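S-adenosylmethionine:tRNA ribosyltransferase-isomerase (Thermus thermophilus, PDB 1WDI) probably transfers and isomerises the ribose of S-adenosylmethionine onto the 7-aminomethyl group of preQ1-modified tRNA, giving epoxyqueuosine in the queuosine pathway. Local coordinates at residues Y233-E238 with V272-G277; A263-Y268 with K292-L297. One frame throughout, in Å; residues are numbered along the deposited sequence.

Contact 1 of 2, residues Y233-E238 with V272-G277; sequences YAIPEE and VGVVAG
G277 O approaches the Y233 ring obliquely, and the same carbonyl accepts a backbone bond from I235. I235 and G277 form a hydrogen-bonded antiparallel pair at the point where strand 231-235 meets the start of strand 277-281 in the large mixed sheet. G277 N reaches I235 O over 2.7 Å within the plane of that carbonyl. The return bond, from I235 N to G277 O, is 2.9 Å long and nearly straight at hydrogen, but its donor stands 48° above the carbonyl plane. G277 O is also approached by A234 CA at 3.4 Å, a CA-H...O contact beside the conventional bond. At the backbone angles of G277 (phi 110°) a side chain would press against the carbonyl oxygen of A276. The I235 side chain reaches V274 through its last carbon: with chi2 at -179° CD1 is carried to the far end of an extended branch, 3.8 Å from V274 CG1, and the two side chains cross at about a right angle. A240, on helix 237-248, also packs against I235. The Y233 hydroxyl is hydrogen-bonded to S266 on helix 258-266. After P236, the N-cap residue, the first turn of helix 237-248 meets A276, whose CB lies 3.7 Å from E237 CA and 4.0 Å from E237 CG.

Contact 2 of 2, residues A263-Y268 with K292-L297; sequences ALESAY and KVVDAL
A chi2 of -64° turns CD of E265 toward the loop, where the carboxylate meets the backbone of K292, V293 and V294; a chi1 of 180° puts CG of Y268 anti to its backbone N, and the ring lies against K292. OE1 of E265 accepts K292 N at 2.8 Å on its syn lone pair, whereas OE2 takes two donors: V293 N at 2.8 Å, on the syn side but out of the carboxylate plane, and V294 N at 3.0 Å, nearly in line with the C-O bond. Three consecutive amides thus grip one buried carboxylate and fix its rotation; so many N-H donors would tend to favour the ionised form. Y289 OH adds a weak bond to OE1. An alanine in place of E265 would probably leave these three amides without their acceptor and the loop freer to shift. K292 CB lies over one face of the Y268 ring, 3.6 Å from its centre and 8° off the normal, a CH-pi contact, with CG nearest CE2; the ammonium end leads away. V293 fits between Y268 and L264: its CG2 is 3.8 Å from Y268 CD1 and its CG1 4.0 Å from L264 CB. The end of helix 258-266 is thereby clamped to the loop entering strand 296-300. Strands 253-256 and 296-300 are parallel neighbours with this helix between them in sequence, a beta-alpha-beta arrangement whose return path is lengthened by the hairpin of strands 268-269 and 273-274.

Overall arrangement
The two contacts lie on the same side of the chain's centre, their own centres about 11 Å apart, and their segments alternate along the sequence. They meet at the end of helix 258-266. V275 N of contact 1 lies 3.0 Å from A267 O of contact 2, a probable hydrogen bond. Apolar groups fill in beside it: I235 CD1 is 3.4 Å from A267 CB, and V274 CG2 is 3.5 Å from V293 CG2. V274 therefore bridges I235 in one contact and V293 in the other. Both contacts reach the large mixed sheet, contact 1 through strands 231-235 and 277-281, contact 2 through strand 296-300.

Contact 1 of 2, residues Y233-E238 with V272-G277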
loop_
_atom_site.group_PDB
_atom_site.type_symbol
_atom_site.label_atom_id
_atom_site.label_comp_id
_atom_site.label_asym_id
_atom_site.label_seq_id
_atom_site.Cartn_x
_atom_site.Cartn_y
_atom_site.Cartn_z
ATOM N N TYR A 233 -4.213 -8.634 -3.877
ATOM C CA TYR A 233 -2.834 -8.873 -3.466
ATOM C C TYR A 233 -2.406 -10.312 -3.709
ATOM O O TYR A 233 -3.221 -11.178 -4.015
ATOM C CB TYR A 233 -2.691 -8.571 -1.971
ATOM C CG TYR A 233 -3.557 -9.476 -1.121
ATOM C CD1 TYR A 233 -3.145 -10.771 -0.795
ATOM C CD2 TYR A 233 -4.823 -9.064 -0.703
ATOM C CE1 TYR A 233 -3.975 -11.637 -0.077
ATOM C CE2 TYR A 233 -5.658 -9.913 0.013
ATOM C CZ TYR A 233 -5.229 -11.199 0.323
ATOM O OH TYR A 233 -6.058 -12.039 1.034
ATOM N N ALA A 234 -1.113 -10.559 -3.546
ATOM C CA ALA A 234 -0.574 -11.897 -3.712
ATOM C C ALA A 234 0.474 -12.115 -2.637
ATOM O O ALA A 234 1.331 -11.263 -2.414
ATOM C CB ALA A 234 0.045 -12.062 -5.101
ATOM N N ILE A 235 0.387 -13.248 -1.955
ATOM C CA ILE A 235 1.349 -13.572 -0.920
ATOM C C ILE A 235 2.212 -14.743 -1.374
ATOM O O ILE A 235 1.721 -15.857 -1.550
ATOM C CB ILE A 235 0.656 -13.951 0.397
ATOM C CG1 ILE A 235 -0.208 -12.784 0.887
ATOM C CG2 ILE A 235 1.707 -14.329 1.435
ATOM C CD1 ILE A 235 -0.899 -13.052 2.189
ATOM N N PRO A 236 3.515 -14.496 -1.583
ATOM C CA PRO A 236 4.448 -15.540 -2.016
ATOM C C PRO A 236 4.451 -16.706 -1.036
ATOM O O PRO A 236 4.256 -16.522 0.172
ATOM C CB PRO A 236 5.793 -14.810 -2.040
ATOM C CG PRO A 236 5.402 -13.411 -2.403
ATOM C CD PRO A 236 4.186 -13.184 -1.526
ATOM N N GLU A 237 4.683 -17.904 -1.556
ATOM C CA GLU A 237 4.717 -19.099 -0.723
ATOM C C GLU A 237 5.722 -18.986 0.418
ATOM O O GLU A 237 5.432 -19.382 1.547
ATOM C CB GLU A 237 5.064 -20.317 -1.575
ATOM C CG GLU A 237 4.111 -20.560 -2.728
ATOM C CD GLU A 237 4.703 -21.498 -3.755
ATOM O OE1 GLU A 237 4.877 -22.697 -3.444
ATOM O OE2 GLU A 237 5.007 -21.030 -4.868
ATOM N N GLU A 238 6.910 -18.462 0.124
ATOM C CA GLU A 238 7.946 -18.319 1.148
ATOM C C GLU A 238 7.510 -17.359 2.254
ATOM O O GLU A 238 7.887 -17.527 3.413
ATOM C CB GLU A 238 9.257 -17.819 0.520
ATOM C CG GLU A 238 9.172 -16.412 -0.049
ATOM C CD GLU A 238 10.379 -16.036 -0.898
ATOM O OE1 GLU A 238 11.502 -15.923 -0.350
ATOM O OE2 GLU A 238 10.200 -15.852 -2.122
ATOM N N VAL A 272 -5.266 -23.021 9.816
ATOM C CA VAL A 272 -4.217 -23.056 8.805
ATOM C C VAL A 272 -3.160 -21.973 8.990
ATOM O O VAL A 272 -1.963 -22.256 9.005
ATOM C CB VAL A 272 -4.811 -22.893 7.380
ATOM C CG1 VAL A 272 -3.691 -22.858 6.344
ATOM C CG2 VAL A 272 -5.779 -24.026 7.081
ATOM N N GLY A 273 -3.619 -20.733 9.127
ATOM C CA GLY A 273 -2.717 -19.607 9.260
ATOM C C GLY A 273 -2.872 -18.816 7.970
ATOM O O GLY A 273 -3.912 -18.905 7.321
ATOM N N VAL A 274 -1.848 -18.058 7.588
ATOM C CA VAL A 274 -1.896 -17.263 6.364
ATOM C C VAL A 274 -1.671 -18.172 5.158
ATOM O O VAL A 274 -0.728 -18.965 5.148
ATOM C CB VAL A 274 -0.808 -16.153 6.384
ATOM C CG1 VAL A 274 -0.662 -15.520 5.003
ATOM C CG2 VAL A 274 -1.176 -15.087 7.419
ATOM N N VAL A 275 -2.529 -18.062 4.147
ATOM C CA VAL A 275 -2.386 -18.898 2.956
ATOM C C VAL A 275 -1.670 -18.181 1.821
ATOM O O VAL A 275 -1.881 -16.988 1.581
ATOM C CB VAL A 275 -3.762 -19.412 2.422
ATOM C CG1 VAL A 275 -4.447 -20.264 3.477
ATOM C CG2 VAL A 275 -4.647 -18.252 2.026
ATOM N N ALA A 276 -0.816 -18.926 1.128
ATOM C CA ALA A 276 -0.058 -18.397 0.003
ATOM C C ALA A 276 -0.955 -18.176 -1.201
ATOM O O ALA A 276 -1.995 -18.820 -1.341
ATOM C CB ALA A 276 1.063 -19.363 -0.368
ATOM N N GLY A 277 -0.561 -17.245 -2.063
ATOM C CA GLY A 277 -1.338 -17.001 -3.257
ATOM C C GLY A 277 -2.088 -15.693 -3.348
ATOM O O GLY A 277 -1.971 -14.806 -2.495
#

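Contact 2 of 2, residues A263-Y268 with K292-L297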
loop_
_atom_site.group_PDB
_atom_site.type_symbol
_atom_site.label_atom_id
_atom_site.label_comp_id
_atom_site.label_asym_id
_atom_site.label_seq_id
_atom_site.Cartn_x
_atom_site.Cartn_y
_atom_site.Cartn_z
ATOM N N ALA A 263 -3.762 -7.282 3.941
ATOM C CA ALA A 263 -3.490 -8.484 3.168
ATOM C C ALA A 263 -3.279 -9.692 4.079
ATOM O O ALA A 263 -3.908 -10.731 3.881
ATOM C CB ALA A 263 -2.276 -8.273 2.267
ATOM N N LEU A 264 -2.412 -9.558 5.084
ATOM C CA LEU A 264 -2.148 -10.668 6.004
ATOM C C LEU A 264 -3.400 -11.123 6.761
ATOM O O LEU A 264 -3.686 -12.321 6.840
ATOM C CB LEU A 264 -1.053 -10.294 7.011
ATOM C CG LEU A 264 0.365 -10.089 6.459
ATOM C CD1 LEU A 264 1.310 -9.651 7.589
ATOM C CD2 LEU A 264 0.861 -11.398 5.834
ATOM N N GLU A 265 -4.149 -10.178 7.322
ATOM C CA GLU A 265 -5.353 -10.538 8.067
ATOM C C GLU A 265 -6.424 -11.164 7.162
ATOM O O GLU A 265 -7.136 -12.070 7.575
ATOM C CB GLU A 265 -5.915 -9.308 8.794
ATOM C CG GLU A 265 -5.010 -8.753 9.914
ATOM C CD GLU A 265 -4.805 -9.723 11.077
ATOM O OE1 GLU A 265 -5.758 -10.444 11.436
ATOM O OE2 GLU A 265 -3.697 -9.753 11.657
ATOM N N SER A 266 -6.524 -10.690 5.927
ATOM C CA SER A 266 -7.499 -11.233 4.985
ATOM C C SER A 266 -7.120 -12.639 4.508
ATOM O O SER A 266 -7.989 -13.447 4.174
ATOM C CB SER A 266 -7.626 -10.315 3.773
ATOM O OG SER A 266 -8.395 -10.943 2.757
ATOM N N ALA A 267 -5.821 -12.923 4.488
ATOM C CA ALA A 267 -5.313 -14.216 4.034
ATOM C C ALA A 267 -5.270 -15.277 5.126
ATOM O O ALA A 267 -4.909 -16.420 4.867
ATOM C CB ALA A 267 -3.921 -14.040 3.440
ATOM N N TYR A 268 -5.628 -14.898 6.348
ATOM C CA TYR A 268 -5.620 -15.837 7.464
ATOM C C TYR A 268 -6.808 -16.789 7.399
ATOM O O TYR A 268 -7.931 -16.365 7.131
ATOM C CB TYR A 268 -5.676 -15.081 8.795
ATOM C CG TYR A 268 -5.674 -15.986 10.008
ATOM C CD1 TYR A 268 -4.487 -16.525 10.499
ATOM C CD2 TYR A 268 -6.870 -16.326 10.650
ATOM C CE1 TYR A 268 -4.485 -17.383 11.604
ATOM C CE2 TYR A 268 -6.880 -17.186 11.751
ATOM C CZ TYR A 268 -5.688 -17.707 12.222
ATOM O OH TYR A 268 -5.692 -18.538 13.322
ATOM N N LYS A 292 -5.194 -11.572 13.946
ATOM C CA LYS A 292 -4.760 -12.961 13.976
ATOM C C LYS A 292 -3.322 -13.162 13.494
ATOM O O LYS A 292 -2.724 -14.213 13.729
ATOM C CB LYS A 292 -5.708 -13.807 13.112
ATOM C CG LYS A 292 -7.133 -13.909 13.661
ATOM C CD LYS A 292 -7.131 -14.689 14.968
ATOM C CE LYS A 292 -8.523 -14.853 15.546
ATOM N NZ LYS A 292 -8.469 -15.661 16.800
ATOM N N VAL A 293 -2.766 -12.160 12.828
ATOM C CA VAL A 293 -1.406 -12.273 12.307
ATOM C C VAL A 293 -0.451 -11.172 12.761
ATOM O O VAL A 293 0.644 -11.453 13.238
ATOM C CB VAL A 293 -1.415 -12.277 10.763
ATOM C CG1 VAL A 293 0.007 -12.511 10.224
ATOM C CG2 VAL A 293 -2.383 -13.351 10.257
ATOM N N VAL A 294 -0.872 -9.920 12.603
ATOM C CA VAL A 294 -0.038 -8.777 12.954
ATOM C C VAL A 294 0.200 -8.596 14.452
ATOM O O VAL A 294 -0.752 -8.449 15.223
ATOM C CB VAL A 294 -0.649 -7.477 12.379
ATOM C CG1 VAL A 294 0.257 -6.282 12.681
ATOM C CG2 VAL A 294 -0.864 -7.639 10.873
ATOM N N ASP A 295 1.472 -8.599 14.851
ATOM C CA ASP A 295 1.853 -8.427 16.261
ATOM C C ASP A 295 2.335 -7.009 16.564
ATOM O O ASP A 295 2.346 -6.582 17.720
ATOM C CB ASP A 295 2.968 -9.407 16.653
ATOM C CG ASP A 295 2.547 -10.858 16.532
ATOM O OD1 ASP A 295 1.546 -11.243 17.174
ATOM O OD2 ASP A 295 3.220 -11.611 15.794
ATOM N N ALA A 296 2.755 -6.289 15.529
ATOM C CA ALA A 296 3.240 -4.921 15.694
ATOM C C ALA A 296 3.010 -4.205 14.382
ATOM O O ALA A 296 2.982 -4.841 13.333
ATOM C CB ALA A 296 4.735 -4.915 16.054
ATOM N N LEU A 297 2.861 -2.888 14.434
ATOM C CA LEU A 297 2.587 -2.123 13.227
ATOM C C LEU A 297 3.406 -0.852 13.073
ATOM O O LEU A 297 3.446 -0.021 13.979
ATOM C CB LEU A 297 1.097 -1.747 13.178
ATOM C CG LEU A 297 0.632 -0.840 12.032
ATOM C CD1 LEU A 297 0.850 -1.547 10.697
ATOM C CD2 LEU A 297 -0.856 -0.505 12.203
#